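Local structure of MerB2 (Bacillus megaterium, 5C17) at residues A[9-14]-A[158-163]; A[16-21]-A[63-68]; A[89-94]-A[98-103]. The protein binds a mercury(II) ion and probably works as an organomercurial lyase that splits the carbon-mercury bond of alkylmercury compounds. All blocks are in the same frame, centred on the assembly; numbering follows the deposited sequence. Where two conformers were deposited one is given.

Interaction 1. Residues A[9-14]-A[158-163]; sequences KFYELL and APWAGG. With DTV ((2S,3S)-1,4-dimercaptobutane-2,3-diol), chain D.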
ATOM      1  N   LYS A   9     -13.270   2.512  10.002  1.00 15.11           N
ATOM      2  CA  LYS A   9     -13.000   2.975  11.356  1.00 15.82           C
ATOM      3  C   LYS A   9     -11.499   3.089  11.628  1.00 14.48           C
ATOM      4  O   LYS A   9     -11.064   3.981  12.353  1.00 14.52           O
ATOM      5  CB  LYS A   9     -13.667   2.070  12.403  1.00 19.17           C
ATOM      6  CG  LYS A   9     -15.190   2.041  12.332  1.00 22.66           C
ATOM      7  CD  LYS A   9     -15.820   3.395  12.542  1.00 25.75           C
ATOM      8  CE  LYS A   9     -17.342   3.281  12.454  1.00 28.30           C
ATOM      9  NZ  LYS A   9     -18.042   4.541  12.820  1.00 29.82           N
ATOM     10  N   PHE A  10     -10.712   2.189  11.040  1.00 13.70           N
ATOM     11  CA  PHE A  10      -9.253   2.285  11.100  1.00 13.47           C
ATOM     12  C   PHE A  10      -8.773   3.619  10.556  1.00 11.58           C
ATOM     13  O   PHE A  10      -7.969   4.304  11.186  1.00 12.30           O
ATOM     14  CB  PHE A  10      -8.618   1.102  10.346  1.00 14.09           C
ATOM     15  CG  PHE A  10      -7.182   1.330   9.905  1.00 13.95           C
ATOM     16  CD1 PHE A  10      -6.112   1.115  10.774  1.00 16.75           C
ATOM     17  CD2 PHE A  10      -6.901   1.705   8.599  1.00 14.98           C
ATOM     18  CE1 PHE A  10      -4.802   1.317  10.340  1.00 16.70           C
ATOM     19  CE2 PHE A  10      -5.592   1.907   8.172  1.00 17.45           C
ATOM     20  CZ  PHE A  10      -4.554   1.702   9.037  1.00 17.51           C
ATOM     21  N   TYR A  11      -9.268   4.011   9.385  1.00 10.98           N
ATOM     22  CA  TYR A  11      -8.813   5.253   8.796  1.00 11.11           C
ATOM     23  C   TYR A  11      -9.312   6.463   9.564  1.00 10.63           C
ATOM     24  O   TYR A  11      -8.599   7.467   9.648  1.00 11.93           O
ATOM     25  CB  TYR A  11      -9.268   5.348   7.352  1.00 11.78           C
ATOM     26  CG  TYR A  11      -8.423   4.604   6.363  1.00 12.00           C
ATOM     27  CD1 TYR A  11      -7.113   4.980   6.117  1.00 12.91           C
ATOM     28  CD2 TYR A  11      -8.947   3.564   5.632  1.00 12.54           C
ATOM     29  CE1 TYR A  11      -6.342   4.327   5.186  1.00 14.40           C
ATOM     30  CE2 TYR A  11      -8.190   2.899   4.685  1.00 13.45           C
ATOM     31  CZ  TYR A  11      -6.888   3.278   4.466  1.00 14.65           C
ATOM     32  OH  TYR A  11      -6.144   2.623   3.514  1.00 17.80           O
ATOM     33  N   GLU A  12     -10.523   6.402  10.113  1.00 11.07           N
ATOM     34  CA  GLU A  12     -11.012   7.523  10.902  1.00 12.36           C
ATOM     35  C   GLU A  12     -10.158   7.717  12.157  1.00 12.96           C
ATOM     36  O   GLU A  12      -9.850   8.854  12.536  1.00 13.73           O
ATOM     37  CB  GLU A  12     -12.479   7.341  11.268  1.00 13.88           C
ATOM     38  CG  GLU A  12     -13.404   7.523  10.078  1.00 16.35           C
ATOM     39  CD  GLU A  12     -14.859   7.404  10.446  1.00 22.65           C
ATOM     40  OE1 GLU A  12     -15.697   7.633   9.543  1.00 26.35           O
ATOM     41  OE2 GLU A  12     -15.171   7.093  11.626  1.00 25.08           O
ATOM     42  N   LEU A  13      -9.788   6.612  12.805  1.00 12.95           N
ATOM     43  CA  LEU A  13      -8.936   6.687  13.991  1.00 13.67           C
ATOM     44  C   LEU A  13      -7.551   7.235  13.621  1.00 12.95           C
ATOM     45  O   LEU A  13      -6.993   8.099  14.297  1.00 14.18           O
ATOM     46  CB  LEU A  13      -8.811   5.319  14.662  1.00 14.78           C
ATOM     47  CG  LEU A  13      -7.885   5.239  15.877  1.00 16.96           C
ATOM     48  CD1 LEU A  13      -8.281   6.220  16.966  1.00 18.38           C
ATOM     49  CD2 LEU A  13      -7.884   3.813  16.412  1.00 17.95           C
ATOM     50  N   LEU A  14      -7.000   6.754  12.520  1.00 12.84           N
ATOM     51  CA  LEU A  14      -5.703   7.243  12.060  1.00 13.49           C
ATOM     52  C   LEU A  14      -5.748   8.752  11.750  1.00 13.47           C
ATOM     53  O   LEU A  14      -4.848   9.493  12.140  1.00 14.42           O
ATOM     54  CB  LEU A  14      -5.252   6.450  10.831  1.00 14.34           C
ATOM     55  CG  LEU A  14      -3.874   6.771  10.269  1.00 14.69           C
ATOM     56  CD1 LEU A  14      -2.774   6.635  11.291  1.00 15.24           C
ATOM     57  CD2 LEU A  14      -3.631   5.852   9.095  1.00 16.32           C
ATOM     58  N   ALA A 158       0.546   0.749  14.343  1.00 24.97           N
ATOM     59  CA  ALA A 158       1.545  -0.090  13.718  1.00 24.72           C
ATOM     60  C   ALA A 158       2.144   0.641  12.534  1.00 22.41           C
ATOM     61  O   ALA A 158       1.416   1.275  11.786  1.00 23.71           O
ATOM     62  CB  ALA A 158       0.917  -1.393  13.258  1.00 25.68           C
ATOM     63  N   PRO A 159       3.470   0.557  12.374  1.00 21.16           N
ATOM     64  CA  PRO A 159       4.045   1.124  11.159  1.00 19.03           C
ATOM     65  C   PRO A 159       3.627   0.325   9.925  1.00 16.87           C
ATOM     66  O   PRO A 159       3.365  -0.883  10.028  1.00 17.33           O
ATOM     67  CB  PRO A 159       5.555   1.023  11.397  1.00 20.05           C
ATOM     68  CG  PRO A 159       5.720  -0.068  12.395  1.00 23.42           C
ATOM     69  CD  PRO A 159       4.495  -0.042  13.251  1.00 22.80           C
ATOM     70  N   TRP A 160       3.568   0.983   8.776  1.00 13.84           N
ATOM     71  CA  TRP A 160       3.069   0.349   7.561  1.00 12.08           C
ATOM     72  C   TRP A 160       4.194  -0.390   6.798  1.00 10.70           C
ATOM     73  O   TRP A 160       4.282  -1.614   6.853  1.00 10.89           O
ATOM     74  CB  TRP A 160       2.403   1.366   6.623  1.00 12.40           C
ATOM     75  CG  TRP A 160       1.098   2.029   7.066  1.00 13.42           C
ATOM     76  CD1 TRP A 160       0.683   2.299   8.342  1.00 15.57           C
ATOM     77  CD2 TRP A 160       0.068   2.542   6.193  1.00 13.81           C
ATOM     78  NE1 TRP A 160      -0.563   2.910   8.316  1.00 16.95           N
ATOM     79  CE2 TRP A 160      -0.952   3.074   7.009  1.00 15.30           C
ATOM     80  CE3 TRP A 160      -0.086   2.594   4.793  1.00 13.13           C
ATOM     81  CZ2 TRP A 160      -2.107   3.660   6.475  1.00 15.58           C
ATOM     82  CZ3 TRP A 160      -1.248   3.155   4.273  1.00 14.84           C
ATOM     83  CH2 TRP A 160      -2.238   3.681   5.113  1.00 15.35           C
ATOM     84  N   ALA A 161       5.067   0.339   6.098  1.00 10.02           N
ATOM     85  CA  ALA A 161       5.932  -0.293   5.094  1.00 10.44           C
ATOM     86  C   ALA A 161       6.798  -1.415   5.659  1.00 11.72           C
ATOM     87  O   ALA A 161       6.950  -2.459   5.034  1.00 12.95           O
ATOM     88  CB  ALA A 161       6.818   0.753   4.428  1.00 10.09           C
ATOM     89  N   GLY A 162       7.367  -1.192   6.840  1.00 12.12           N
ATOM     90  CA  GLY A 162       8.253  -2.165   7.461  1.00 13.40           C
ATOM     91  C   GLY A 162       7.637  -2.878   8.650  1.00 14.29           C
ATOM     92  O   GLY A 162       8.339  -3.523   9.442  1.00 17.50           O
ATOM     93  N   GLY A 163       6.318  -2.767   8.770  1.00 13.16           N
ATOM     94  CA  GLY A 163       5.573  -3.352   9.871  1.00 13.87           C
ATOM     95  C   GLY A 163       4.453  -4.223   9.333  1.00 13.06           C
ATOM     96  O   GLY A 163       4.680  -5.356   8.919  1.00 14.15           O
TER
HETATM   97  S1  DTV D 303      -1.881  -0.919   9.571  0.77 23.21           S
HETATM   98  C1  DTV D 303      -2.374  -1.115   7.859  0.77 22.49           C
HETATM   99  C2  DTV D 303      -1.302  -0.688   6.870  0.77 21.80           C
HETATM  100  O2  DTV D 303      -0.199  -1.546   6.961  0.77 22.67           O
HETATM  101  C3  DTV D 303      -1.776  -0.685   5.412  0.77 22.61           C
HETATM  102  O3  DTV D 303      -2.814   0.263   5.265  0.77 23.97           O
HETATM  103  C4  DTV D 303      -2.270  -2.041   4.933  0.77 22.61           C
HETATM  104  S4  DTV D 303      -2.237  -2.188   3.151  0.77 22.58           S

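Interaction 2. Residues A[16-21]-A[63-68]; sequences AKLPKE and AQRQMI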
ATOM      1  N   ALA A  16      -7.652  10.951  13.064  1.00 14.43           N
ATOM      2  CA  ALA A  16      -7.747  11.630  14.348  1.00 15.63           C
ATOM      3  C   ALA A  16      -6.369  11.764  15.010  1.00 15.71           C
ATOM      4  O   ALA A  16      -6.099  12.751  15.705  1.00 18.66           O
ATOM      5  CB  ALA A  16      -8.703  10.879  15.265  1.00 16.11           C
ATOM      6  N   LYS A  17      -5.513  10.765  14.801  1.00 14.40           N
ATOM      7  CA  LYS A  17      -4.179  10.719  15.415  1.00 15.21           C
ATOM      8  C   LYS A  17      -3.136  11.569  14.693  1.00 15.42           C
ATOM      9  O   LYS A  17      -2.150  11.989  15.292  1.00 17.09           O
ATOM     10  CB  LYS A  17      -3.666   9.271  15.445  1.00 16.45           C
ATOM     11  CG  LYS A  17      -4.376   8.370  16.410  1.00 17.47           C
ATOM     12  CD  LYS A  17      -4.022   6.894  16.154  1.00 18.05           C
ATOM     13  CE  LYS A  17      -4.481   6.024  17.293  1.00 19.15           C
ATOM     14  NZ  LYS A  17      -3.608   6.186  18.481  1.00 20.91           N
ATOM     15  N   LEU A  18      -3.316  11.761  13.396  1.00 13.30           N
ATOM     16  CA  LEU A  18      -2.320  12.449  12.595  1.00 12.09           C
ATOM     17  C   LEU A  18      -2.426  13.962  12.729  1.00 13.25           C
ATOM     18  O   LEU A  18      -3.503  14.492  12.984  1.00 14.72           O
ATOM     19  CB  LEU A  18      -2.478  12.066  11.132  1.00 11.89           C
ATOM     20  CG  LEU A  18      -2.086  10.632  10.801  1.00 13.36           C
ATOM     21  CD1 LEU A  18      -2.445  10.310   9.366  1.00 14.76           C
ATOM     22  CD2 LEU A  18      -0.589  10.395  11.039  1.00 15.62           C
ATOM     23  N   PRO A  19      -1.304  14.673  12.539  1.00 14.44           N
ATOM     24  CA  PRO A  19      -1.335  16.139  12.517  1.00 16.50           C
ATOM     25  C   PRO A  19      -2.288  16.710  11.465  1.00 17.05           C
ATOM     26  O   PRO A  19      -2.516  16.073  10.447  1.00 15.64           O
ATOM     27  CB  PRO A  19       0.088  16.511  12.124  1.00 17.88           C
ATOM     28  CG  PRO A  19       0.909  15.354  12.437  1.00 17.58           C
ATOM     29  CD  PRO A  19       0.056  14.146  12.356  1.00 15.33           C
ATOM     30  N   LYS A  20      -2.787  17.920  11.681  1.00 20.46           N
ATOM     31  CA  LYS A  20      -3.800  18.521  10.786  1.00 22.84           C
ATOM     32  C   LYS A  20      -3.398  18.658   9.303  1.00 20.20           C
ATOM     33  O   LYS A  20      -4.262  18.575   8.417  1.00 21.19           O
ATOM     34  CB  LYS A  20      -4.241  19.898  11.316  1.00 28.15           C
ATOM     35  CG  LYS A  20      -5.105  19.831  12.572  1.00 32.57           C
ATOM     36  CD  LYS A  20      -5.558  21.214  13.027  1.00 35.63           C
ATOM     37  CE  LYS A  20      -6.053  21.193  14.465  1.00 37.77           C
ATOM     38  NZ  LYS A  20      -7.486  21.601  14.598  1.00 39.57           N
ATOM     39  N   GLU A  21      -2.115  18.895   9.037  1.00 15.11           N
ATOM     40  CA  GLU A  21      -1.625  19.085   7.662  1.00 14.13           C
ATOM     41  C   GLU A  21      -1.202  17.763   7.018  1.00 11.89           C
ATOM     42  O   GLU A  21      -0.619  17.742   5.935  1.00 11.91           O
ATOM     43  CB  GLU A  21      -0.469  20.083   7.615  1.00 16.39           C
ATOM     44  CG  GLU A  21      -0.828  21.509   8.078  1.00 19.26           C
ATOM     45  CD  GLU A  21      -1.813  22.283   7.163  1.00 23.22           C
ATOM     46  OE1 GLU A  21      -2.288  21.771   6.125  1.00 22.86           O
ATOM     47  OE2 GLU A  21      -2.124  23.446   7.504  1.00 26.44           O
ATOM     48  N   ALA A  63       7.118   9.449   8.486  1.00  8.91           N
ATOM     49  CA  ALA A  63       8.239   8.534   8.320  1.00  9.97           C
ATOM     50  C   ALA A  63       8.369   7.565   9.513  1.00 10.08           C
ATOM     51  O   ALA A  63       8.645   6.375   9.327  1.00 10.97           O
ATOM     52  CB  ALA A  63       9.527   9.294   8.079  1.00 11.36           C
ATOM     53  N   GLN A  64       8.159   8.069  10.727  0.55 10.41           N
ATOM     54  CA  GLN A  64       8.175   7.221  11.919  0.55 11.50           C
ATOM     55  C   GLN A  64       7.113   6.124  11.809  0.55 10.36           C
ATOM     56  O   GLN A  64       7.364   4.968  12.159  0.55 11.73           O
ATOM     57  CB  GLN A  64       7.947   8.048  13.197  0.55 13.93           C
ATOM     58  CG  GLN A  64       9.127   8.930  13.605  0.55 16.42           C
ATOM     59  CD  GLN A  64       8.830   9.872  14.780  0.55 18.43           C
ATOM     60  OE1 GLN A  64       7.707  10.378  14.940  0.55 19.15           O
ATOM     61  NE2 GLN A  64       9.850  10.116  15.602  0.55 20.25           N
ATOM     62  N   ARG A  65       5.941   6.487  11.288  1.00  9.79           N
ATOM     63  CA  ARG A  65       4.832   5.547  11.110  1.00  9.84           C
ATOM     64  C   ARG A  65       5.018   4.682   9.859  1.00  9.60           C
ATOM     65  O   ARG A  65       4.214   3.806   9.580  1.00 10.59           O
ATOM     66  CB  ARG A  65       3.510   6.312  11.006  1.00 10.87           C
ATOM     67  CG  ARG A  65       3.067   6.944  12.304  1.00 10.75           C
ATOM     68  CD  ARG A  65       1.761   7.705  12.139  1.00 12.21           C
ATOM     69  NE  ARG A  65       1.170   8.105  13.410  1.00 14.85           N
ATOM     70  CZ  ARG A  65       0.395   7.322  14.141  1.00 16.97           C
ATOM     71  NH1 ARG A  65       0.113   6.098  13.726  1.00 18.40           N
ATOM     72  NH2 ARG A  65      -0.100   7.767  15.290  1.00 18.91           N
ATOM     73  N   GLN A  66       6.100   4.920   9.135  1.00  9.37           N
ATOM     74  CA  GLN A  66       6.400   4.227   7.882  1.00  9.83           C
ATOM     75  C   GLN A  66       5.212   4.269   6.918  1.00  8.59           C
ATOM     76  O   GLN A  66       4.971   3.338   6.157  1.00  9.68           O
ATOM     77  CB  GLN A  66       6.874   2.801   8.147  1.00 11.34           C
ATOM     78  CG  GLN A  66       8.096   2.756   9.028  1.00 12.36           C
ATOM     79  CD  GLN A  66       8.627   1.351   9.248  1.00 15.73           C
ATOM     80  OE1 GLN A  66       7.925   0.369   9.068  1.00 17.26           O
ATOM     81  NE2 GLN A  66       9.883   1.261   9.643  1.00 19.23           N
ATOM     82  N   MET A  67       4.504   5.397   6.957  1.00  8.53           N
ATOM     83  CA  MET A  67       3.483   5.722   5.969  1.00  8.25           C
ATOM     84  C   MET A  67       4.066   6.361   4.726  1.00  8.48           C
ATOM     85  O   MET A  67       3.405   6.424   3.687  1.00  8.88           O
ATOM     86  CB  MET A  67       2.426   6.632   6.583  1.00  9.06           C
ATOM     87  CG  MET A  67       1.562   5.904   7.594  1.00 10.11           C
ATOM     88  SD  MET A  67       0.439   6.976   8.497  1.00 12.36           S
ATOM     89  CE  MET A  67      -0.616   7.497   7.154  1.00 13.91           C
ATOM     90  N   ILE A  68       5.303   6.827   4.860  1.00  9.32           N
ATOM     91  CA  ILE A  68       6.159   7.199   3.739  1.00  9.74           C
ATOM     92  C   ILE A  68       7.501   6.527   3.977  1.00 10.30           C
ATOM     93  O   ILE A  68       7.835   6.168   5.115  1.00 11.36           O
ATOM     94  CB  ILE A  68       6.335   8.732   3.588  1.00 10.56           C
ATOM     95  CG1 ILE A  68       7.080   9.326   4.793  1.00 10.77           C
ATOM     96  CG2 ILE A  68       4.981   9.407   3.397  1.00 11.17           C
ATOM     97  CD1 ILE A  68       7.376  10.801   4.657  1.00 12.77           C
TER
HETATM   98  O   HOH W   1       0.714  10.538  14.873  1.00 30.51           O

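Interaction 3. Residues A[89-94]-A[98-103]; sequences NQIHLG and LFAWCA. With HG (mercury (II) ion), chain B.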
ATOM      1  N   ASN A  89       6.332  -6.756  -5.351  1.00  8.97           N
ATOM      2  CA  ASN A  89       5.033  -6.534  -5.976  1.00  9.09           C
ATOM      3  C   ASN A  89       5.122  -5.442  -7.013  1.00  9.27           C
ATOM      4  O   ASN A  89       5.065  -4.260  -6.698  1.00 10.93           O
ATOM      5  CB  ASN A  89       3.997  -6.199  -4.913  1.00  9.33           C
ATOM      6  CG  ASN A  89       4.155  -7.060  -3.700  1.00 10.33           C
ATOM      7  OD1 ASN A  89       4.010  -8.268  -3.781  1.00 12.67           O
ATOM      8  ND2 ASN A  89       4.514  -6.458  -2.586  1.00 11.23           N
ATOM      9  N   GLN A  90       5.302  -5.856  -8.261  1.00 10.14           N
ATOM     10  CA  GLN A  90       5.469  -4.932  -9.374  1.00 11.61           C
ATOM     11  C   GLN A  90       4.113  -4.590  -9.954  1.00 11.80           C
ATOM     12  O   GLN A  90       3.300  -5.469 -10.179  1.00 13.91           O
ATOM     13  CB  GLN A  90       6.373  -5.558 -10.440  1.00 16.04           C
ATOM     14  CG  GLN A  90       6.858  -4.575 -11.507  1.00 21.86           C
ATOM     15  CD  GLN A  90       7.994  -5.140 -12.369  1.00 27.87           C
ATOM     16  OE1 GLN A  90       8.842  -5.900 -11.888  1.00 31.22           O
ATOM     17  NE2 GLN A  90       8.009  -4.772 -13.642  1.00 30.24           N
ATOM     18  N   ILE A  91       3.870  -3.304 -10.169  1.00 11.22           N
ATOM     19  CA  ILE A  91       2.606  -2.851 -10.735  1.00 12.71           C
ATOM     20  C   ILE A  91       2.834  -1.910 -11.903  1.00 12.95           C
ATOM     21  O   ILE A  91       3.507  -0.895 -11.783  1.00 16.88           O
ATOM     22  CB  ILE A  91       1.684  -2.224  -9.676  1.00 13.41           C
ATOM     23  CG1 ILE A  91       2.346  -1.042  -8.973  1.00 16.25           C
ATOM     24  CG2 ILE A  91       1.325  -3.278  -8.649  1.00 15.56           C
ATOM     25  CD1 ILE A  91       1.398  -0.282  -8.078  1.00 18.31           C
ATOM     26  N   HIS A  92       2.257  -2.259 -13.041  1.00 12.32           N
ATOM     27  CA  HIS A  92       2.320  -1.395 -14.199  1.00 14.03           C
ATOM     28  C   HIS A  92       1.020  -0.609 -14.245  1.00 14.04           C
ATOM     29  O   HIS A  92      -0.052  -1.195 -14.351  1.00 14.54           O
ATOM     30  CB  HIS A  92       2.498  -2.205 -15.477  1.00 18.49           C
ATOM     31  CG  HIS A  92       2.870  -1.367 -16.653  1.00 23.71           C
ATOM     32  ND1 HIS A  92       4.155  -0.912 -16.865  1.00 26.29           N
ATOM     33  CD2 HIS A  92       2.121  -0.863 -17.660  1.00 26.22           C
ATOM     34  CE1 HIS A  92       4.183  -0.179 -17.963  1.00 27.05           C
ATOM     35  NE2 HIS A  92       2.961  -0.134 -18.463  1.00 27.14           N
ATOM     36  N   LEU A  93       1.136   0.711 -14.142  1.00 15.91           N
ATOM     37  CA  LEU A  93       0.004   1.583 -13.882  1.00 18.43           C
ATOM     38  C   LEU A  93       0.297   2.962 -14.478  1.00 17.97           C
ATOM     39  O   LEU A  93       1.347   3.542 -14.201  1.00 17.98           O
ATOM     40  CB  LEU A  93      -0.175   1.694 -12.361  1.00 22.73           C
ATOM     41  CG  LEU A  93      -1.387   2.424 -11.788  1.00 25.77           C
ATOM     42  CD1 LEU A  93      -1.546   1.998 -10.344  1.00 27.67           C
ATOM     43  CD2 LEU A  93      -1.253   3.937 -11.882  1.00 26.72           C
ATOM     44  N   GLY A  94      -0.618   3.492 -15.293  1.00 19.42           N
ATOM     45  CA  GLY A  94      -0.454   4.820 -15.868  1.00 20.02           C
ATOM     46  C   GLY A  94       0.766   4.927 -16.762  1.00 21.01           C
ATOM     47  O   GLY A  94       1.391   5.990 -16.857  1.00 22.10           O
ATOM     48  N   LEU A  98       5.782   0.760 -11.401  1.00 11.35           N
ATOM     49  CA  LEU A  98       5.913   1.123 -10.006  1.00 10.08           C
ATOM     50  C   LEU A  98       5.843  -0.150  -9.167  1.00  8.63           C
ATOM     51  O   LEU A  98       5.812  -1.262  -9.702  1.00  9.77           O
ATOM     52  CB  LEU A  98       4.821   2.133  -9.620  1.00 12.14           C
ATOM     53  CG  LEU A  98       4.880   3.482 -10.356  1.00 14.02           C
ATOM     54  CD1 LEU A  98       3.613   4.296 -10.155  1.00 15.42           C
ATOM     55  CD2 LEU A  98       6.069   4.294  -9.876  1.00 15.65           C
ATOM     56  N   PHE A  99       5.831   0.014  -7.852  1.00  8.58           N
ATOM     57  CA  PHE A  99       5.836  -1.125  -6.947  1.00  8.11           C
ATOM     58  C   PHE A  99       4.886  -0.869  -5.801  1.00  8.06           C
ATOM     59  O   PHE A  99       4.519   0.273  -5.533  1.00  9.22           O
ATOM     60  CB  PHE A  99       7.253  -1.372  -6.434  1.00  9.46           C
ATOM     61  CG  PHE A  99       8.234  -1.629  -7.525  1.00 10.31           C
ATOM     62  CD1 PHE A  99       8.911  -0.577  -8.122  1.00 10.64           C
ATOM     63  CD2 PHE A  99       8.471  -2.922  -7.980  1.00 11.50           C
ATOM     64  CE1 PHE A  99       9.811  -0.815  -9.153  1.00 13.25           C
ATOM     65  CE2 PHE A  99       9.381  -3.155  -9.007  1.00 13.00           C
ATOM     66  CZ  PHE A  99      10.048  -2.092  -9.586  1.00 14.26           C
ATOM     67  N   ALA A 100       4.460  -1.953  -5.153  1.00  8.82           N
ATOM     68  CA  ALA A 100       3.565  -1.842  -4.014  1.00  9.14           C
ATOM     69  C   ALA A 100       4.176  -2.496  -2.784  1.00  8.55           C
ATOM     70  O   ALA A 100       4.904  -3.497  -2.891  1.00  9.13           O
ATOM     71  CB  ALA A 100       2.226  -2.488  -4.321  1.00 10.13           C
ATOM     72  N   TRP A 101       3.838  -1.973  -1.607  1.00  8.36           N
ATOM     73  CA  TRP A 101       4.404  -2.492  -0.362  1.00  8.69           C
ATOM     74  C   TRP A 101       3.885  -3.883   0.015  1.00  8.92           C
ATOM     75  O   TRP A 101       4.558  -4.588   0.756  1.00 10.74           O
ATOM     76  CB  TRP A 101       4.148  -1.541   0.792  1.00  9.23           C
ATOM     77  CG  TRP A 101       4.886  -0.242   0.687  1.00 10.07           C
ATOM     78  CD1 TRP A 101       5.901   0.066  -0.166  1.00 10.34           C
ATOM     79  CD2 TRP A 101       4.658   0.922   1.475  1.00  9.06           C
ATOM     80  NE1 TRP A 101       6.319   1.363   0.038  1.00  9.90           N
ATOM     81  CE2 TRP A 101       5.578   1.906   1.051  1.00  9.11           C
ATOM     82  CE3 TRP A 101       3.782   1.230   2.516  1.00  9.47           C
ATOM     83  CZ2 TRP A 101       5.608   3.172   1.606  1.00  9.82           C
ATOM     84  CZ3 TRP A 101       3.823   2.487   3.073  1.00  9.85           C
ATOM     85  CH2 TRP A 101       4.731   3.442   2.622  1.00 10.39           C
ATOM     86  N   CYS A 102       2.697  -4.265  -0.452  1.00  8.85           N
ATOM     87  CA  CYS A 102       2.133  -5.568  -0.123  1.00  8.30           C
ATOM     88  C   CYS A 102       1.066  -5.955  -1.138  1.00  8.77           C
ATOM     89  O   CYS A 102       0.684  -5.175  -2.010  1.00  9.04           O
ATOM     90  CB  CYS A 102       1.537  -5.569   1.289  1.00  8.96           C
ATOM     91  SG  CYS A 102      -0.020  -4.655   1.419  1.00 11.74           S
ATOM     92  N   ALA A 103       0.557  -7.165  -0.976  1.00  8.98           N
ATOM     93  CA  ALA A 103      -0.460  -7.708  -1.873  1.00  8.88           C
ATOM     94  C   ALA A 103      -1.725  -6.859  -1.891  1.00  8.57           C
ATOM     95  O   ALA A 103      -2.324  -6.636  -2.940  1.00 10.05           O
ATOM     96  CB  ALA A 103      -0.797  -9.111  -1.454  1.00 10.30           C
TER
HETATM   97 HG    HG B 301       0.278  -2.767   2.823  0.78 16.68          HG
HETATM   98  O   HOH W   2       0.118  -0.333   2.461  1.00 25.08           O

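Interaction 1. Residues A[9-14]-A[158-163]
W160 reaches across to the N-terminal helix 5-17 and meets F10, Y11 and L14 there, helping to wall the pocket that holds the dithiol DTV beside the mercury ion. P159 sits at the N-cap of the short helix 160-164, and the indole is the first side chain of that helix. With CG anti to its own carbonyl carbon (chi1 -67°), W160 carries its indole across to the side chains of 9-14. From the base outward, CB lies 3.9 Å from DTV O2, and CG is 3.6 Å from DTV C2, the carbon bearing that hydroxyl. Further along, DTV lies over one face of the indole: O3 stands 3.3 Å above the ring plane, toward its rim, W160 CZ3 being the indole atom nearest to DTV O3, at 3.4 Å. A158 O lies at the edge, in the plane of the indole. At the far end of the six-membered ring, W160 CH2 meets Y11 CE1 at 4.2 Å, the two side chains crossing at about a right angle. W160 CZ2 is shared by two groups. L14 CG, anti to the backbone N (chi1 -176°), carries CD2 to the indole edge, 3.7 Å from W160 CZ2. The rim of the F10 ring also arrives, F10 CZ being 4.0 Å from W160 CZ2. F10 is itself braced: its CD2 sits over the centre of the Y11 ring, and F154 meets it edge-to-face. The same F10 CZ turns to the ligand as well, lying 3.8 Å from DTV C1.

Interaction 2. Residues A[16-21]-A[63-68]
R65 NE gives its N-H to a water 2.9 Å away, and that water passes a hydrogen on to K17 O, 3.2 Å from it, bridging the C-terminal ends of two helices, 5-17 and 52-64. The second ends in a Schellman motif: Q66 has positive phi and two bonds return to the last turn, among them Q66 N to A63 O at 2.9 Å. The water lies at the edge of the R65 guanidinium, in its plane. R65 runs extended from CG to NE, while L18 CD2 packs against the aliphatic-to-polar junction of the chain, 3.7 Å from R65 NE. K17 crosses the arginine at about a right angle, its CB 3.9 Å from R65 NH2. Although K17 NZ comes within 5.0 Å of R65 NH2, both are salt-bridged to E157 OE2, and sharing this carboxylate probably makes their nearness tolerable. R65 NH1 donates instead to S156 O, which helps fix the rotation of the guanidinium. Deeper in, the contact becomes wholly apolar. M67 bends at its last torsion (chi3 66°), and its end meets that of L18 tip to tip, M67 CE lying 4.0 Å from L18 CD1.

Interaction 3. Residues A[89-94]-A[98-103]
N89 holds A100 through its backbone and its side chain alike. A100 N donates to N89 O at 2.8 Å, and N89 ND2 returns a nearly straight bond (169° at the hydrogen) to A100 O at 3.0 Å. That oxygen lies in the plane of the N89 amide, although the donor approaches from well above the A100 carbonyl plane. The same ND2 packs 3.5 Å from C102 CA. Further along the hairpin, I91 and L98 form a hydrogen-bonded antiparallel pair, I91 N to L98 O at 2.9 Å and L98 N to I91 O at 2.8 Å. Between that pair and N89-A100, on the other face of the sheet, Q90 and F99 make a non-hydrogen-bonded pair whose side chains lie side by side, amide and ring planes 60° apart and Q90 CG 3.8 Å from F99 CE2. In the next shell, S121 OG bonds N89 OD1, fixing the turn of the amide, and T87 OG1 gives A100 O a second bond. Replacing N89 with a leucine would remove both amide bonds, and would probably leave S121 without this mate and the strand end before C102 less firmly placed. C102 itself N-caps helix 103-113. Its sulfur stands between backbone N and carbonyl carbon (chi1 73°), which brings SG to the mercury ion, 2.4 Å away. Water 2, at 2.5 Å from the metal, C165 SG and DTV S4 are also ligands. The whole is a beta hairpin whose second strand runs on into a mercury site built on C102 and C165.

Overall arrangement
Helix 5-17 carries 9-14 of interaction 1, and its end with the loop after it gives 16-21 of interaction 2. From there the chain runs through helices 22-34, 41-48 and 52-64 before 63-68 returns to close interaction 2. Next comes the large antiparallel sheet, in which interaction 3 closes a short hairpin loop. Only at 158-163 does interaction 1 close, so both of the others are nested within its loop, one after the other in series. The three touch one another: backbone bonds from W160 to R65 and from A161 to Q66 join interactions 1 and 2, while W101 of interaction 3 packs against A161, Q66 and M67, tying helical part to sheet.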